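Local coordinates for protein beta-lactamase (Klebsiella pneumoniae, PDB 6KBY) that probably hydrolyses beta-lactam antibiotics as a class C beta-lactamase, and binds adenosine monophosphate in its active-site pocket, at residues A38-G43 with A243-L248; A78-Y83 with V174-A179; S87-L92 with K170-S175. One frame throughout, in Å; residues are numbered along the deposited sequence.

Contact 1: A38-G43 with A243-L248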
# COMPACT_ATOMS: atom_id res chain seq x y z
N ALA A 38 1.90 -4.36 -14.24
CA ALA A 38 0.95 -5.45 -14.34
C ALA A 38 -0.44 -4.84 -14.45
O ALA A 38 -0.79 -3.95 -13.67
CB ALA A 38 1.03 -6.34 -13.09
N VAL A 39 -1.22 -5.34 -15.41
CA VAL A 39 -2.57 -4.86 -15.67
C VAL A 39 -3.52 -6.05 -15.67
O VAL A 39 -3.20 -7.10 -16.23
CB VAL A 39 -2.65 -4.14 -17.04
CG1 VAL A 39 -4.07 -3.75 -17.39
CG2 VAL A 39 -1.74 -2.91 -17.05
N THR A 40 -4.68 -5.89 -15.04
CA THR A 40 -5.77 -6.84 -15.18
C THR A 40 -7.00 -6.14 -15.75
O THR A 40 -7.33 -5.02 -15.34
CB THR A 40 -6.10 -7.57 -13.86
OG1 THR A 40 -7.05 -8.60 -14.11
CG2 THR A 40 -6.66 -6.62 -12.80
N VAL A 41 -7.65 -6.80 -16.70
CA VAL A 41 -8.93 -6.35 -17.25
C VAL A 41 -9.57 -7.53 -17.95
O VAL A 41 -8.88 -8.36 -18.55
CB VAL A 41 -8.77 -5.12 -18.18
CG1 VAL A 41 -7.82 -5.42 -19.33
CG2 VAL A 41 -10.12 -4.66 -18.70
N ASN A 42 -10.90 -7.62 -17.87
CA ASN A 42 -11.65 -8.70 -18.51
C ASN A 42 -11.21 -10.07 -18.01
O ASN A 42 -11.28 -11.07 -18.74
CB ASN A 42 -11.59 -8.60 -20.04
CG ASN A 42 -12.66 -9.43 -20.73
OD1 ASN A 42 -13.77 -9.58 -20.22
ND2 ASN A 42 -12.32 -9.97 -21.89
N GLY A 43 -10.74 -10.14 -16.77
CA GLY A 43 -10.28 -11.39 -16.20
C GLY A 43 -8.93 -11.86 -16.69
O GLY A 43 -8.50 -12.96 -16.32
N ALA A 243 -7.63 -10.26 -5.83
CA ALA A 243 -8.28 -10.71 -4.60
C ALA A 243 -9.12 -9.60 -3.99
O ALA A 243 -10.23 -9.84 -3.48
CB ALA A 243 -7.22 -11.19 -3.61
N ASN A 244 -8.60 -8.37 -4.03
CA ASN A 244 -9.34 -7.20 -3.58
C ASN A 244 -10.57 -6.91 -4.43
O ASN A 244 -11.45 -6.17 -3.98
CB ASN A 244 -8.42 -5.97 -3.51
CG ASN A 244 -7.73 -5.86 -2.17
OD1 ASN A 244 -8.34 -5.43 -1.18
ND2 ASN A 244 -6.46 -6.26 -2.11
N MET A 245 -10.67 -7.48 -5.63
CA MET A 245 -11.86 -7.37 -6.46
C MET A 245 -12.68 -8.66 -6.48
O MET A 245 -13.58 -8.80 -7.31
CB MET A 245 -11.50 -6.91 -7.87
CG MET A 245 -10.86 -5.53 -7.87
SD MET A 245 -10.70 -4.78 -9.51
CE MET A 245 -9.40 -5.78 -10.23
N GLY A 246 -12.39 -9.59 -5.58
CA GLY A 246 -13.18 -10.80 -5.46
C GLY A 246 -13.09 -11.73 -6.64
O GLY A 246 -14.00 -12.54 -6.85
N GLN A 247 -12.02 -11.65 -7.42
CA GLN A 247 -11.95 -12.40 -8.67
C GLN A 247 -11.38 -13.80 -8.51
O GLN A 247 -11.45 -14.58 -9.46
CB GLN A 247 -11.09 -11.64 -9.68
CG GLN A 247 -11.71 -10.35 -10.17
CD GLN A 247 -10.82 -9.68 -11.20
OE1 GLN A 247 -9.78 -9.12 -10.87
NE2 GLN A 247 -11.22 -9.75 -12.46
N LEU A 248 -10.83 -14.12 -7.35
CA LEU A 248 -10.10 -15.37 -7.16
C LEU A 248 -10.81 -16.25 -6.14
O LEU A 248 -11.42 -15.76 -5.19
CB LEU A 248 -8.70 -15.08 -6.63
CG LEU A 248 -7.87 -14.10 -7.45
CD1 LEU A 248 -6.53 -13.88 -6.78
CD2 LEU A 248 -7.68 -14.62 -8.86
O HOH W 1 -9.82 -8.39 -14.66

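Contact 2: A78-Y83 with V174-A179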
# COMPACT_ATOMS: atom_id res chain seq x y z
N ALA A 78 -3.33 -3.14 7.22
CA ALA A 78 -4.78 -2.98 7.30
C ALA A 78 -5.50 -4.29 7.01
O ALA A 78 -6.48 -4.61 7.69
CB ALA A 78 -5.25 -1.90 6.33
N THR A 79 -5.05 -5.04 6.00
CA THR A 79 -5.69 -6.32 5.72
C THR A 79 -5.58 -7.25 6.93
O THR A 79 -6.53 -7.95 7.27
CB THR A 79 -5.10 -6.95 4.46
OG1 THR A 79 -5.30 -6.07 3.34
CG2 THR A 79 -5.78 -8.28 4.15
N LEU A 80 -4.43 -7.23 7.61
CA LEU A 80 -4.27 -8.04 8.81
C LEU A 80 -5.22 -7.59 9.92
O LEU A 80 -5.85 -8.42 10.58
CB LEU A 80 -2.82 -8.02 9.29
CG LEU A 80 -2.55 -9.01 10.42
CD1 LEU A 80 -2.59 -10.45 9.91
CD2 LEU A 80 -1.22 -8.71 11.10
N ALA A 81 -5.33 -6.28 10.14
CA ALA A 81 -6.26 -5.79 11.15
C ALA A 81 -7.69 -6.16 10.80
O ALA A 81 -8.48 -6.53 11.68
CB ALA A 81 -6.12 -4.27 11.29
N SER A 82 -8.05 -6.06 9.52
CA SER A 82 -9.38 -6.43 9.08
C SER A 82 -9.62 -7.92 9.28
O SER A 82 -10.71 -8.34 9.69
CB SER A 82 -9.55 -6.02 7.62
OG SER A 82 -10.87 -6.26 7.19
N TYR A 83 -8.60 -8.74 9.01
CA TYR A 83 -8.71 -10.18 9.25
C TYR A 83 -8.92 -10.47 10.73
O TYR A 83 -9.78 -11.28 11.09
CB TYR A 83 -7.46 -10.87 8.72
CG TYR A 83 -7.44 -12.37 8.91
CD1 TYR A 83 -8.25 -13.20 8.15
CD2 TYR A 83 -6.57 -12.95 9.83
CE1 TYR A 83 -8.23 -14.57 8.33
CE2 TYR A 83 -6.54 -14.32 10.00
CZ TYR A 83 -7.36 -15.12 9.25
OH TYR A 83 -7.34 -16.49 9.41
N VAL A 174 0.47 -13.72 17.52
CA VAL A 174 1.72 -13.92 16.80
C VAL A 174 2.41 -12.57 16.60
O VAL A 174 1.81 -11.51 16.73
CB VAL A 174 1.50 -14.62 15.43
CG1 VAL A 174 1.01 -16.05 15.63
CG2 VAL A 174 0.53 -13.82 14.58
N SER A 175 3.70 -12.63 16.27
CA SER A 175 4.41 -11.43 15.87
C SER A 175 3.88 -10.96 14.52
O SER A 175 3.29 -11.72 13.76
CB SER A 175 5.90 -11.72 15.72
OG SER A 175 6.13 -12.59 14.63
N TYR A 176 4.10 -9.68 14.21
CA TYR A 176 3.66 -9.15 12.92
C TYR A 176 4.34 -9.89 11.77
O TYR A 176 3.70 -10.20 10.76
CB TYR A 176 3.93 -7.65 12.83
CG TYR A 176 3.37 -7.06 11.56
CD1 TYR A 176 2.02 -6.84 11.43
CD2 TYR A 176 4.20 -6.73 10.49
CE1 TYR A 176 1.48 -6.33 10.28
CE2 TYR A 176 3.67 -6.21 9.32
CZ TYR A 176 2.31 -6.01 9.22
OH TYR A 176 1.73 -5.50 8.08
N GLU A 177 5.62 -10.20 11.92
CA GLU A 177 6.35 -10.90 10.87
C GLU A 177 5.74 -12.27 10.61
O GLU A 177 5.56 -12.67 9.45
CB GLU A 177 7.82 -11.04 11.27
CG GLU A 177 8.56 -9.71 11.41
CD GLU A 177 8.05 -8.83 12.55
OE1 GLU A 177 7.84 -9.36 13.67
OE2 GLU A 177 7.83 -7.62 12.33
N ASP A 178 5.41 -13.02 11.67
CA ASP A 178 4.76 -14.31 11.50
C ASP A 178 3.36 -14.14 10.92
O ASP A 178 2.93 -14.92 10.07
CB ASP A 178 4.67 -15.05 12.84
CG ASP A 178 5.95 -15.78 13.20
OD1 ASP A 178 6.88 -15.81 12.38
OD2 ASP A 178 6.00 -16.34 14.32
N ALA A 179 2.61 -13.14 11.40
CA ALA A 179 1.27 -12.92 10.88
C ALA A 179 1.29 -12.71 9.37
O ALA A 179 0.45 -13.26 8.65
CB ALA A 179 0.63 -11.72 11.57

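Contact 3: S87-L92 with K170-S175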
# COMPACT_ATOMS: atom_id res chain seq x y z
N SER A 87 -12.40 -12.00 12.31
CA SER A 87 -12.19 -13.20 13.10
C SER A 87 -12.62 -13.04 14.55
O SER A 87 -12.44 -13.98 15.34
CB SER A 87 -10.72 -13.61 13.07
OG SER A 87 -10.30 -13.91 11.75
N GLY A 88 -13.14 -11.88 14.93
CA GLY A 88 -13.61 -11.67 16.28
C GLY A 88 -12.55 -11.34 17.30
O GLY A 88 -12.83 -11.40 18.50
N LYS A 89 -11.34 -10.98 16.86
CA LYS A 89 -10.22 -10.74 17.77
C LYS A 89 -9.97 -9.27 18.04
O LYS A 89 -9.19 -8.95 18.94
CB LYS A 89 -8.94 -11.38 17.22
CG LYS A 89 -9.08 -12.86 16.90
CD LYS A 89 -9.46 -13.65 18.13
CE LYS A 89 -9.72 -15.11 17.78
NZ LYS A 89 -8.95 -15.51 16.57
N LEU A 90 -10.60 -8.38 17.28
CA LEU A 90 -10.28 -6.96 17.31
C LEU A 90 -11.56 -6.19 17.02
O LEU A 90 -12.31 -6.57 16.12
CB LEU A 90 -9.24 -6.69 16.21
CG LEU A 90 -8.65 -5.32 15.93
CD1 LEU A 90 -7.36 -5.49 15.17
CD2 LEU A 90 -9.60 -4.49 15.11
N SER A 91 -11.81 -5.13 17.78
CA SER A 91 -12.82 -4.14 17.43
C SER A 91 -12.13 -2.82 17.11
O SER A 91 -11.37 -2.29 17.94
CB SER A 91 -13.81 -3.91 18.56
OG SER A 91 -14.60 -2.77 18.25
N LEU A 92 -12.41 -2.28 15.93
CA LEU A 92 -11.75 -1.06 15.49
C LEU A 92 -12.13 0.15 16.35
O LEU A 92 -11.36 1.10 16.43
CB LEU A 92 -12.07 -0.79 14.03
CG LEU A 92 -11.56 -1.84 13.04
CD1 LEU A 92 -12.14 -1.60 11.66
CD2 LEU A 92 -10.05 -1.79 12.98
N LYS A 170 -0.84 -8.99 17.56
CA LYS A 170 -0.98 -9.43 18.95
C LYS A 170 -2.35 -10.07 19.17
O LYS A 170 -2.46 -11.08 19.88
CB LYS A 170 -0.77 -8.26 19.89
CG LYS A 170 -0.87 -8.60 21.37
CD LYS A 170 0.32 -9.43 21.82
CE LYS A 170 0.26 -9.72 23.32
NZ LYS A 170 1.47 -10.46 23.76
N SER A 171 -3.40 -9.50 18.58
CA SER A 171 -4.73 -10.07 18.75
C SER A 171 -4.84 -11.46 18.15
O SER A 171 -5.73 -12.23 18.55
CB SER A 171 -5.80 -9.14 18.16
OG SER A 171 -5.89 -9.28 16.75
N LEU A 172 -3.98 -11.80 17.20
CA LEU A 172 -3.90 -13.12 16.60
C LEU A 172 -2.86 -14.00 17.28
O LEU A 172 -2.64 -15.13 16.82
CB LEU A 172 -3.61 -13.00 15.10
CG LEU A 172 -4.69 -12.26 14.32
CD1 LEU A 172 -4.18 -11.82 12.96
CD2 LEU A 172 -5.92 -13.15 14.16
N GLY A 173 -2.22 -13.52 18.33
CA GLY A 173 -1.30 -14.34 19.10
C GLY A 173 0.07 -14.55 18.50
O GLY A 173 0.78 -15.46 18.92
N VAL A 174 0.47 -13.72 17.52
CA VAL A 174 1.72 -13.92 16.80
C VAL A 174 2.41 -12.57 16.60
O VAL A 174 1.81 -11.51 16.73
CB VAL A 174 1.50 -14.62 15.43
CG1 VAL A 174 1.01 -16.05 15.63
CG2 VAL A 174 0.53 -13.82 14.58
N SER A 175 3.70 -12.63 16.27
CA SER A 175 4.41 -11.43 15.87
C SER A 175 3.88 -10.96 14.52
O SER A 175 3.29 -11.72 13.76
CB SER A 175 5.90 -11.72 15.72
OG SER A 175 6.13 -12.59 14.63

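Contact 1: A38-G43 with A243-L248
Thr40 and Met245 reach toward each other tip to tip where the end of helix 234-244 meets the hairpin joining strands 34-41 and 44-50, in the alpha/beta fold of class C beta-lactamases. Thr40 stands on strand 34-41, which turns at Asn42 and Gly43 into strand 44-50 through a tight hairpin with type I' backbone angles. Met245 follows helix 234-244, whose C-terminal end is closed by a Schellman motif with Gly246, at positive phi, in the C-prime position.

The methionine chain leaves extended through chi2 and then bends at chi3 (-71°), which swings CE forward until it lies 3.8 Å from Thr40 CG2. The same side chain also packs on Phe334 of strand 328-335. With its methyl given to this apolar meeting, Thr40 turns its hydroxyl, anti to the backbone N (chi1 -173°), into a polar neighbourhood. Asn45 OD1 is its strongest polar partner there; Lys44 O is also within bonding range, so the two acceptors must share or alternate for the one hydroxyl proton.

Gln247, extended beyond CG, brings its amide toward the hairpin without touching the hydroxyl directly: OE1 stays 4.3 Å from Thr40 OG1, and is weakly bonded to Gln242 NE2. Gln247 NE2 passes 4.2 Å from Gly43 CA. A single water bridges this polar gap, giving a proton to the threonine and accepting from two N-H groups. The contact thus has two layers, a buried methyl pair and a more open hydrated bridge that joins hairpin to helix end. The water lies 2.8 Å from Thr40 OG1, 2.9 Å from Gly43 N and 2.9 Å from Gln247 NE2.

Contact 2: A78-Y83 with V174-A179
Ala179 N bonds Ser175 O over 2.8 Å in the first turn of helix 176-187, and the side chain of the same serine is the N-cap of that helix: Ser175 OG accepts the backbone N-H of Asp178 at a nearly straight 163°. This first turn carries Tyr176 and Ala179, which face helix 72-86. The contact between the two helices is a small, fully buried apolar one, carried by three side chains.

Leu80 is the central side chain, meeting Ala179 and the ring of Tyr176 from helix 72-86 with CG anti to its own N (chi1 -172°). Both of its methyls rest on the alanine, Leu80 CD1 at 3.8 Å from Ala179 CB. The tyrosine, meanwhile, slides past the leucine in the opposite direction, presenting CD1 and CE1 obliquely to the methyl CD2.

Helix 158-171 lies beside both partners, with Ala168 against Leu80 and Ala169 against Tyr176. Helix 72-86 begins just beyond Ser71, the residue covalently bound to AMP, and the side chains of Tyr176 and Ser71 are about 11 Å apart. Leu80 CD2 is the shared point, 3.6 Å from Ala179 CB and 3.7 Å from Tyr176 CE1.

Contact 3: S87-L92 with K170-S175
Torsions at Lys89 and Ser171 place the outer atoms of a contact that the two backbones have already brought close. Lys89 holds CG beside its backbone N (chi1 -54°), which puts Lys89 CG 3.8 Å from Ser171 O, and the bend at chi2 keeps CD near the same oxygen. Ser171 places OG between its backbone N and carbonyl carbon (chi1 80°), where the hydroxyl turns back to bond Ala168 O in its own helix.

What results is a reciprocal fit in which each side chain leans on the other residue's carbonyl oxygen. Ser171 CB sits 3.5 Å from Lys89 O, while Lys89 CB approaches Ser171 O at 3.6 Å; both follow from the course of the backbones. These are van der Waals approaches of aliphatic carbon to oxygen. Further out, Leu172 crosses the lysine at about a right angle, its CD2 lying 4.2 Å from Lys89 CG. The buried Leu90 adds its CB, 4.3 Å from Ser171 OG.

Both backbones have just ended a helix in a Schellman motif, at Gly88 and at Gly173, and the latter is tied back by a 2.9 Å bond from Gly173 N to Lys170 O. Two C-terminal helix ends therefore lie near each other.

The meeting lies away from the AMP pocket and joins the ends of helices 72-86 and 158-171. Ala84 of the former packs on both Leu90 and Ser171, and beyond Leu90 the loop leads to helix 96-99, where Tyr99 OH bonds Ser91 N.

From the N terminus, the chain enters contact 1 at 38-43, on the first strand of the chain, 34-41, and does not close that loop until 243-248, some 200 residues on. Everything between, including contacts 2 and 3, is nested inside. Residues 78-83, on helix 72-86, open contact 2; the loop 87-92, just beyond the end of that helix, opens contact 3. Contact 3 closes at 170-175 and contact 2 at 174-179, so both loops end on the same stretch, sharing Val174 and Ser175. They also touch directly, Leu80 CD1 lying 3.7 Å from Leu172 CD1. Contact 1 ties sheet to helix 234-244, while the others bind three helices of the helical region.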